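Local coordinates for protein Non-reducing end alpha-L-arabinofuranosidase BoGH43B (Bacteroides ovatus, PDB 5JOZ) that hydrolyses terminal non-reducing alpha-L-arabinofuranoside residues from xyloglucan branches, converting 'S' units to 'X' units during xyloglucan degradation, at residues His55-Ser58 with Asn62-Leu65; Phe103-Lys108 with Pro113-Val118; Asn384-Leu389 with Met413-Leu418; Gly388-Ala393 with His398-Ile403. One frame throughout, in Å; residues are numbered along the deposited sequence.

Contact 1. Residues His55-Ser58 with Asn62-Leu65; sequences HALS and NNPL
A single water is gripped by three groups across the turn. It donates to Ala56 O at 2.7 Å. It accepts from Ser58 N and, at 3.1 Å, from Asn62 ND2. Asparagine suits this spot because its flat amide offers both a donor and an acceptor: ND2 also reaches Ser115 O, while OD1 takes the N-H of Arg59. With CG between the backbone N and the carbonyl carbon (chi1 63°), the amide lies against the backbone of Leu57, its OD1 3.4 Å from Leu57 CA. Leu57 meets it with its branched end, both methyls resting near the backbone oxygen of Asn62 and CD2 coming to 3.4 Å from Asn62 O. Its CB meets Asn63 CB at 3.7 Å, the two side chains crossing at about a right angle, and the Asn63 amide is held by Gln75 through OD1. Within the turn, Ser58 OG donates to His55 O at 2.9 Å from above the carbonyl plane. Leu57 also packs on Phe103 and Val105. The arrangement belongs to the five-bladed beta-propeller of family 43, in the connection that leaves strand 51-55 at the outside of one blade and leads to strand 74-83 of the next.

Contact 2. Residues Phe103-Lys108 with Pro113-Val118; sequences FYVTAK and PWSDPV
Strand 103-107 and the chain at 113-118 run roughly antiparallel, their end-to-end directions 148° apart, and form one true bridge, the hydrogen-bonded pair Tyr104 and Val118. There Val118 N gives a nearly straight bond to Tyr104 O (2.9 Å), while Tyr104 N returns a bond to Val118 O. Further along, a side chain takes over part of the ladder. Ser115 N donates to Thr106 O, but Thr106 N finds its acceptor at 3.0 Å in Ser115 OG, brought there by lying between its backbone N and carbonyl carbon (chi1 72°). That hydroxyl also donates to Asp116 O, so a small serine that both accepts and donates suits this irregular edge. Two CH-pi contacts flank it. Val118 CB sits over one face of the Tyr104 ring, 4.0 Å from its centroid, the side chains lying alongside and pointing the same way. Ala107 CB lies over the six-membered ring of Trp114, 3.7 Å from the centroid, where a longer side chain would be hard to place. Val105 CG2 meets Trp114 CE3 at 3.7 Å. The indole NE1 donates to Pro110 O, which is likely to limit rotation of the ring. On its other side strand 102-107 pairs with strand 86-94, onto which Trp114 packs through Phe87 and Val89; strand 118-119, opening at Val118, becomes the outermost strand of this four-stranded propeller blade.

Contact 3. Residues Asn384-Leu389 with Met413-Leu418; sequences NEEAGL and MIRKTL
The ionic part of this contact is the salt bridge between Glu386 and Arg415. Its sounder bond runs from Arg415 NH2 to Glu386 OE2 at 3.1 Å and reaches OE2 on the syn side, 33° out of the carboxylate plane. A second bond, Arg415 NH1 to Glu386 OE1, is weak. The carboxylate and guanidinium planes are turned 53° apart, so the two groups do not meet in the flat bidentate way and one bond carries most of the pairing. Both chains have the length to meet over an intervening strand: Glu386 runs extended beyond CG, whereas Arg415 bends at chi3 (61°) to bring its terminal nitrogens round to the acid.

Further hydrogen bonds and charges tie down the same atoms. Glu386 OE2 also accepts from Asn488 ND2, and Arg415 NH2 forms a second salt bridge with Asp400 OD2.

Van der Waals packing is slight. The Met413 methyl, CE, rests 3.9 Å from the carboxylate oxygen Glu386 OE1, and Leu402 of strand 397-406 touches both Glu386 and Arg415, lying beneath the bridge. A leucine in place of Glu386 would probably leave Arg415 with one carboxylate fewer and Asn488 without its side-chain acceptor.

Strands 386-387 and 409-418 are not neighbours in the sheet of this concanavalin A-like domain; 397-406 runs between them. The bridge therefore spans a whole strand. One arginine set between Glu386 and Asp400 is likely to steady two acids that lie close together, favouring their charged forms in surroundings that are largely buried.

Contact 4. Residues Gly388-Ala393 with His398-Ile403; sequences GLVVRA and HYDLLI
Two hydrogen-bonded pairs, Leu389 with Leu401 and Val391 with Tyr399, make the backbone ladder the tight part of this hairpin. Leu401 N donates to Leu389 O at 2.7 Å and Leu389 N bonds back to Leu401 O; the other pair does likewise. Gly388 CA lies 3.4 Å from Leu401 O, and a CB would run into that oxygen, so glycine fits. On the face of Val390 and Asp400 the side chains lie alongside, Val390 CG1 touching Asp400 OD1 at 3.3 Å. His398, its ring between backbone N and carbonyl carbon (chi1 55°), turns ND1 to Asp400 OD1 at 2.8 Å, on the syn side but 34° out of the carboxylate plane, with OD1 near the imidazole plane. On the opposite face the approach is wider, Val391 CB to Tyr399 CD2 4.1 Å, these side chains turning to strand 446-453. The Arg392 side chain barely touches the facing strand and is held by salt bridges to Asp395 and, joining the two domains, Glu34. With an alanine in place of Asp400, His398 ND1 would probably lose its acceptor and Arg415 one of its carboxylates. Dividing its oxygens between histidine and arginine is likely to favour the charged form of Asp400.

How the contacts relate
From the N terminus, contact 1 closes first, across a three-residue gap in the connection after strand 51-55. Contact 2 then closes the return from strand 102-107 to the edge of its blade. The two touch, with centres about 9 Å apart, and join two successive propeller blades. The remaining pair lies in the C-terminal concanavalin A-like domain. Contact 4 is nested inside contact 3: both start from the same stretch and share Gly388 and Leu389, but 388-393 turns back at once on 398-403, whereas 384-389 waits for the next strand. Together they bind three consecutive parts of one sheet. Contacts 1 and 4 do not touch, their nearest atoms lying about 10 Å apart.

Contact 1. Residues His55-Ser58 with Asn62-Leu65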
# COMPACT_ATOMS: atom_id res chain seq x y z
N HIS A 55 5.53 -10.93 -0.14
CA HIS A 55 4.96 -10.09 -1.19
C HIS A 55 4.71 -10.98 -2.40
O HIS A 55 5.51 -11.87 -2.69
CB HIS A 55 5.91 -8.94 -1.52
CG HIS A 55 6.21 -8.05 -0.36
ND1 HIS A 55 7.07 -8.42 0.65
CD2 HIS A 55 5.76 -6.81 -0.04
CE1 HIS A 55 7.12 -7.46 1.56
NE2 HIS A 55 6.34 -6.47 1.16
N ALA A 56 3.61 -10.75 -3.10
CA ALA A 56 3.31 -11.53 -4.30
C ALA A 56 4.36 -11.28 -5.37
O ALA A 56 4.73 -12.20 -6.10
CB ALA A 56 1.94 -11.20 -4.84
N LEU A 57 4.86 -10.05 -5.44
CA LEU A 57 5.81 -9.63 -6.46
C LEU A 57 7.15 -9.21 -5.82
O LEU A 57 7.50 -8.02 -5.75
CB LEU A 57 5.17 -8.53 -7.33
CG LEU A 57 3.70 -8.71 -7.78
CD1 LEU A 57 3.28 -7.50 -8.59
CD2 LEU A 57 3.46 -10.00 -8.57
N SER A 58 7.89 -10.23 -5.38
CA SER A 58 9.20 -10.08 -4.71
C SER A 58 10.42 -10.11 -5.65
O SER A 58 11.56 -10.05 -5.16
CB SER A 58 9.38 -11.19 -3.66
OG SER A 58 8.33 -11.21 -2.70
N ASN A 62 8.58 -10.50 -12.06
CA ASN A 62 7.13 -10.38 -11.78
C ASN A 62 6.64 -9.00 -11.28
O ASN A 62 5.45 -8.83 -11.06
CB ASN A 62 6.59 -11.54 -10.90
CG ASN A 62 7.21 -11.61 -9.51
OD1 ASN A 62 7.77 -10.64 -9.00
ND2 ASN A 62 7.10 -12.78 -8.88
N ASN A 63 7.55 -8.02 -11.11
CA ASN A 63 7.14 -6.61 -10.94
C ASN A 63 8.05 -5.70 -11.78
O ASN A 63 8.93 -5.02 -11.25
CB ASN A 63 7.14 -6.19 -9.45
CG ASN A 63 6.18 -5.00 -9.14
OD1 ASN A 63 5.50 -4.46 -10.02
ND2 ASN A 63 6.14 -4.60 -7.87
N PRO A 64 7.84 -5.69 -13.12
CA PRO A 64 8.55 -4.72 -13.97
C PRO A 64 8.03 -3.30 -13.75
O PRO A 64 6.86 -3.03 -14.04
CB PRO A 64 8.24 -5.20 -15.40
CG PRO A 64 7.00 -6.02 -15.28
CD PRO A 64 7.01 -6.62 -13.90
N LEU A 65 8.87 -2.42 -13.21
CA LEU A 65 8.44 -1.08 -12.78
C LEU A 65 9.16 0.11 -13.40
O LEU A 65 8.71 1.24 -13.22
CB LEU A 65 8.54 -0.99 -11.25
CG LEU A 65 7.47 -1.76 -10.47
CD1 LEU A 65 7.81 -1.75 -8.99
CD2 LEU A 65 6.09 -1.17 -10.69
O HOH W 1 7.33 -12.95 -5.83

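Contact 2. Residues Phe103-Lys108 with Pro113-Val118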
# COMPACT_ATOMS: atom_id res chain seq x y z
N PHE A 103 -2.02 -9.38 -15.19
CA PHE A 103 -1.24 -10.60 -14.96
C PHE A 103 -1.76 -11.32 -13.72
O PHE A 103 -2.42 -10.71 -12.89
CB PHE A 103 0.24 -10.27 -14.71
CG PHE A 103 0.47 -9.54 -13.42
CD1 PHE A 103 0.30 -8.18 -13.36
CD2 PHE A 103 0.75 -10.24 -12.24
CE1 PHE A 103 0.43 -7.50 -12.16
CE2 PHE A 103 0.89 -9.57 -11.04
CZ PHE A 103 0.72 -8.19 -11.00
N TYR A 104 -1.43 -12.59 -13.58
CA TYR A 104 -1.49 -13.23 -12.27
C TYR A 104 -0.25 -14.04 -11.97
O TYR A 104 0.51 -14.39 -12.87
CB TYR A 104 -2.78 -14.06 -12.08
CG TYR A 104 -2.95 -15.31 -12.92
CD1 TYR A 104 -3.52 -15.24 -14.19
CD2 TYR A 104 -2.59 -16.58 -12.44
CE1 TYR A 104 -3.70 -16.38 -14.97
CE2 TYR A 104 -2.77 -17.72 -13.21
CZ TYR A 104 -3.32 -17.62 -14.48
OH TYR A 104 -3.50 -18.74 -15.27
N VAL A 105 -0.06 -14.33 -10.68
CA VAL A 105 1.02 -15.17 -10.17
C VAL A 105 0.44 -16.16 -9.18
O VAL A 105 -0.60 -15.89 -8.59
CB VAL A 105 2.14 -14.35 -9.48
CG1 VAL A 105 2.92 -13.54 -10.50
CG2 VAL A 105 1.59 -13.42 -8.40
N THR A 106 1.12 -17.29 -8.99
CA THR A 106 0.63 -18.40 -8.18
C THR A 106 1.65 -18.88 -7.15
O THR A 106 2.84 -18.65 -7.30
CB THR A 106 0.22 -19.63 -9.04
OG1 THR A 106 1.37 -20.26 -9.63
CG2 THR A 106 -0.76 -19.23 -10.14
N ALA A 107 1.17 -19.57 -6.12
CA ALA A 107 2.05 -20.12 -5.09
C ALA A 107 1.39 -21.27 -4.32
O ALA A 107 0.17 -21.34 -4.20
CB ALA A 107 2.46 -19.02 -4.12
N LYS A 108 2.21 -22.17 -3.80
CA LYS A 108 1.76 -23.19 -2.85
C LYS A 108 1.79 -22.60 -1.44
O LYS A 108 0.89 -22.84 -0.65
CB LYS A 108 2.66 -24.44 -2.94
N PRO A 113 7.82 -19.04 -2.47
CA PRO A 113 7.97 -18.17 -3.64
C PRO A 113 6.74 -18.14 -4.56
O PRO A 113 6.03 -19.14 -4.68
CB PRO A 113 9.13 -18.84 -4.39
CG PRO A 113 8.97 -20.30 -4.08
CD PRO A 113 8.57 -20.31 -2.63
N TRP A 114 6.52 -17.00 -5.21
CA TRP A 114 5.47 -16.88 -6.22
C TRP A 114 6.08 -17.06 -7.61
O TRP A 114 7.25 -16.78 -7.82
CB TRP A 114 4.79 -15.52 -6.14
CG TRP A 114 3.97 -15.35 -4.87
CD1 TRP A 114 4.43 -15.03 -3.63
CD2 TRP A 114 2.55 -15.49 -4.74
NE1 TRP A 114 3.39 -14.96 -2.74
CE2 TRP A 114 2.23 -15.24 -3.39
CE3 TRP A 114 1.52 -15.82 -5.64
CZ2 TRP A 114 0.92 -15.30 -2.91
CZ3 TRP A 114 0.22 -15.87 -5.16
CH2 TRP A 114 -0.08 -15.61 -3.80
N SER A 115 5.25 -17.50 -8.56
CA SER A 115 5.66 -17.66 -9.95
C SER A 115 5.94 -16.34 -10.68
O SER A 115 5.64 -15.24 -10.18
CB SER A 115 4.57 -18.42 -10.73
OG SER A 115 3.42 -17.59 -10.94
N ASP A 116 6.49 -16.48 -11.89
CA ASP A 116 6.58 -15.37 -12.85
C ASP A 116 5.17 -15.06 -13.33
O ASP A 116 4.26 -15.86 -13.12
CB ASP A 116 7.51 -15.76 -14.01
CG ASP A 116 8.98 -15.89 -13.59
OD1 ASP A 116 9.35 -15.46 -12.47
OD2 ASP A 116 9.78 -16.41 -14.39
N PRO A 117 4.95 -13.89 -13.96
CA PRO A 117 3.58 -13.55 -14.33
C PRO A 117 3.04 -14.36 -15.51
O PRO A 117 3.77 -14.69 -16.45
CB PRO A 117 3.64 -12.07 -14.70
CG PRO A 117 5.07 -11.71 -14.82
CD PRO A 117 5.92 -12.87 -14.42
N VAL A 118 1.76 -14.69 -15.42
CA VAL A 118 0.99 -15.20 -16.53
C VAL A 118 0.19 -14.00 -17.04
O VAL A 118 -0.79 -13.57 -16.42
CB VAL A 118 0.07 -16.35 -16.08
CG1 VAL A 118 -0.80 -16.83 -17.24
CG2 VAL A 118 0.91 -17.50 -15.51
O HOH W 2 4.96 -21.50 -3.21

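Contact 3. Residues Asn384-Leu389 with Met413-Leu418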
# COMPACT_ATOMS: atom_id res chain seq x y z
N ASN A 384 27.18 18.18 -3.87
CA ASN A 384 26.11 17.34 -4.47
C ASN A 384 25.76 16.03 -3.71
O ASN A 384 24.79 15.36 -4.05
CB ASN A 384 26.40 17.02 -5.96
CG ASN A 384 27.75 16.32 -6.21
OD1 ASN A 384 28.80 16.97 -6.20
ND2 ASN A 384 27.73 15.02 -6.47
N GLU A 385 26.55 15.69 -2.68
CA GLU A 385 26.46 14.40 -2.01
C GLU A 385 25.67 14.53 -0.73
O GLU A 385 25.89 15.46 0.07
CB GLU A 385 27.86 13.88 -1.68
CG GLU A 385 28.70 13.61 -2.92
CD GLU A 385 30.02 12.94 -2.61
OE1 GLU A 385 30.58 13.19 -1.52
OE2 GLU A 385 30.51 12.17 -3.46
N GLU A 386 24.73 13.61 -0.56
CA GLU A 386 23.81 13.68 0.56
C GLU A 386 23.26 12.31 0.93
O GLU A 386 23.19 11.40 0.10
CB GLU A 386 22.69 14.69 0.26
CG GLU A 386 21.91 14.38 -1.01
CD GLU A 386 21.05 15.53 -1.51
OE1 GLU A 386 21.40 16.72 -1.29
OE2 GLU A 386 20.03 15.23 -2.18
N ALA A 387 22.89 12.18 2.20
CA ALA A 387 22.27 10.98 2.71
C ALA A 387 21.60 11.28 4.04
O ALA A 387 22.05 12.15 4.79
CB ALA A 387 23.29 9.87 2.88
N GLY A 388 20.52 10.56 4.32
CA GLY A 388 19.76 10.78 5.53
C GLY A 388 18.39 10.15 5.43
O GLY A 388 18.26 9.05 4.88
N LEU A 389 17.39 10.85 5.96
CA LEU A 389 16.00 10.40 5.98
C LEU A 389 15.13 11.28 5.11
O LEU A 389 15.37 12.47 4.99
CB LEU A 389 15.45 10.39 7.40
CG LEU A 389 16.23 9.56 8.42
CD1 LEU A 389 15.54 9.61 9.76
CD2 LEU A 389 16.44 8.12 7.95
N MET A 413 20.80 19.14 6.99
CA MET A 413 19.93 19.95 6.16
C MET A 413 18.51 19.38 6.16
O MET A 413 18.33 18.20 5.91
CB MET A 413 20.49 19.99 4.72
CG MET A 413 19.61 20.70 3.70
SD MET A 413 20.35 20.90 2.06
CE MET A 413 20.53 19.20 1.54
N ILE A 414 17.52 20.23 6.45
CA ILE A 414 16.11 19.96 6.12
C ILE A 414 15.83 20.73 4.84
O ILE A 414 16.05 21.92 4.78
CB ILE A 414 15.09 20.30 7.25
CG1 ILE A 414 13.65 19.99 6.81
CG2 ILE A 414 15.16 21.76 7.70
CD1 ILE A 414 13.42 18.57 6.36
N ARG A 415 15.37 20.03 3.81
CA ARG A 415 15.11 20.64 2.52
C ARG A 415 13.75 20.20 2.02
O ARG A 415 13.50 19.01 1.81
CB ARG A 415 16.20 20.25 1.52
CG ARG A 415 16.15 21.01 0.20
CD ARG A 415 17.22 20.49 -0.75
NE ARG A 415 17.00 19.08 -1.06
CZ ARG A 415 17.90 18.25 -1.61
NH1 ARG A 415 19.12 18.67 -1.93
NH2 ARG A 415 17.56 16.99 -1.82
N LYS A 416 12.88 21.18 1.79
CA LYS A 416 11.49 20.94 1.46
C LYS A 416 11.27 21.13 -0.04
O LYS A 416 11.46 22.22 -0.55
CB LYS A 416 10.60 21.90 2.27
CG LYS A 416 10.91 21.93 3.76
CD LYS A 416 10.04 22.93 4.50
CE LYS A 416 10.63 23.27 5.86
NZ LYS A 416 9.88 24.36 6.55
N THR A 417 10.89 20.05 -0.72
CA THR A 417 10.59 20.06 -2.15
C THR A 417 9.09 19.88 -2.34
O THR A 417 8.53 18.90 -1.84
CB THR A 417 11.32 18.91 -2.86
OG1 THR A 417 12.73 19.15 -2.80
CG2 THR A 417 10.88 18.78 -4.32
N LEU A 418 8.46 20.80 -3.07
CA LEU A 418 7.01 20.77 -3.35
C LEU A 418 6.76 21.26 -4.75
O LEU A 418 7.38 22.24 -5.19
CB LEU A 418 6.24 21.65 -2.37
CG LEU A 418 6.28 21.28 -0.89
CD1 LEU A 418 5.69 22.40 -0.04
CD2 LEU A 418 5.56 19.97 -0.64

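Contact 4. Residues Gly388-Ala393 with His398-Ile403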
# COMPACT_ATOMS: atom_id res chain seq x y z
N GLY A 388 20.52 10.56 4.32
CA GLY A 388 19.76 10.78 5.53
C GLY A 388 18.39 10.15 5.43
O GLY A 388 18.26 9.05 4.88
N LEU A 389 17.39 10.85 5.96
CA LEU A 389 16.00 10.40 5.98
C LEU A 389 15.13 11.28 5.11
O LEU A 389 15.37 12.47 4.99
CB LEU A 389 15.45 10.39 7.40
CG LEU A 389 16.23 9.56 8.42
CD1 LEU A 389 15.54 9.61 9.76
CD2 LEU A 389 16.44 8.12 7.95
N VAL A 390 14.10 10.67 4.52
CA VAL A 390 13.17 11.37 3.65
C VAL A 390 11.72 11.02 4.00
O VAL A 390 11.41 9.85 4.25
CB VAL A 390 13.46 11.06 2.16
CG1 VAL A 390 12.40 11.69 1.24
CG2 VAL A 390 14.85 11.57 1.80
N VAL A 391 10.88 12.04 4.02
CA VAL A 391 9.43 11.90 4.05
C VAL A 391 9.03 12.05 2.59
O VAL A 391 9.15 13.14 2.03
CB VAL A 391 8.77 13.00 4.92
CG1 VAL A 391 7.26 12.82 4.97
CG2 VAL A 391 9.34 12.98 6.34
N ARG A 392 8.61 10.95 1.98
CA ARG A 392 8.24 10.94 0.58
C ARG A 392 6.74 10.84 0.45
O ARG A 392 6.14 9.99 1.09
CB ARG A 392 8.87 9.74 -0.14
CG ARG A 392 8.25 9.38 -1.51
CD ARG A 392 9.01 8.19 -2.06
NE ARG A 392 8.48 7.72 -3.34
CZ ARG A 392 8.75 8.26 -4.52
NH1 ARG A 392 9.57 9.32 -4.64
NH2 ARG A 392 8.21 7.73 -5.61
N ALA A 393 6.17 11.70 -0.38
CA ALA A 393 4.82 11.52 -0.91
C ALA A 393 4.91 10.99 -2.34
O ALA A 393 4.30 9.97 -2.69
CB ALA A 393 4.05 12.82 -0.85
N HIS A 398 8.36 15.86 -1.22
CA HIS A 398 9.11 15.12 -0.21
C HIS A 398 9.96 16.06 0.63
O HIS A 398 10.48 17.06 0.11
CB HIS A 398 10.04 14.10 -0.88
CG HIS A 398 10.97 14.69 -1.90
ND1 HIS A 398 12.25 15.12 -1.59
CD2 HIS A 398 10.82 14.93 -3.23
CE1 HIS A 398 12.84 15.59 -2.67
NE2 HIS A 398 11.99 15.48 -3.68
N TYR A 399 10.12 15.71 1.91
CA TYR A 399 10.95 16.48 2.84
C TYR A 399 12.21 15.69 3.12
O TYR A 399 12.12 14.54 3.53
CB TYR A 399 10.22 16.73 4.14
CG TYR A 399 8.86 17.41 4.00
CD1 TYR A 399 8.70 18.53 3.18
CD2 TYR A 399 7.75 16.94 4.71
CE1 TYR A 399 7.47 19.16 3.07
CE2 TYR A 399 6.51 17.57 4.61
CZ TYR A 399 6.38 18.68 3.79
OH TYR A 399 5.16 19.31 3.69
N ASP A 400 13.37 16.32 2.94
CA ASP A 400 14.66 15.63 3.01
C ASP A 400 15.49 16.07 4.21
O ASP A 400 15.96 17.21 4.25
CB ASP A 400 15.45 15.92 1.73
CG ASP A 400 14.82 15.35 0.48
OD1 ASP A 400 13.87 14.53 0.57
OD2 ASP A 400 15.28 15.73 -0.62
N LEU A 401 15.70 15.17 5.17
CA LEU A 401 16.56 15.46 6.31
C LEU A 401 17.91 14.80 6.05
O LEU A 401 18.12 13.63 6.38
CB LEU A 401 15.92 14.98 7.61
CG LEU A 401 16.77 15.10 8.87
CD1 LEU A 401 17.18 16.54 9.12
CD2 LEU A 401 16.04 14.52 10.06
N LEU A 402 18.84 15.56 5.45
CA LEU A 402 20.09 15.01 4.91
C LEU A 402 21.35 15.61 5.50
O LEU A 402 21.37 16.75 5.94
CB LEU A 402 20.13 15.22 3.40
CG LEU A 402 18.89 14.77 2.62
CD1 LEU A 402 19.01 15.14 1.15
CD2 LEU A 402 18.63 13.28 2.78
N ILE A 403 22.41 14.79 5.49
CA ILE A 403 23.77 15.20 5.77
C ILE A 403 24.42 15.46 4.43
O ILE A 403 24.36 14.60 3.54
CB ILE A 403 24.58 14.09 6.47
CG1 ILE A 403 23.94 13.74 7.81
CG2 ILE A 403 26.04 14.53 6.66
CD1 ILE A 403 24.50 12.48 8.42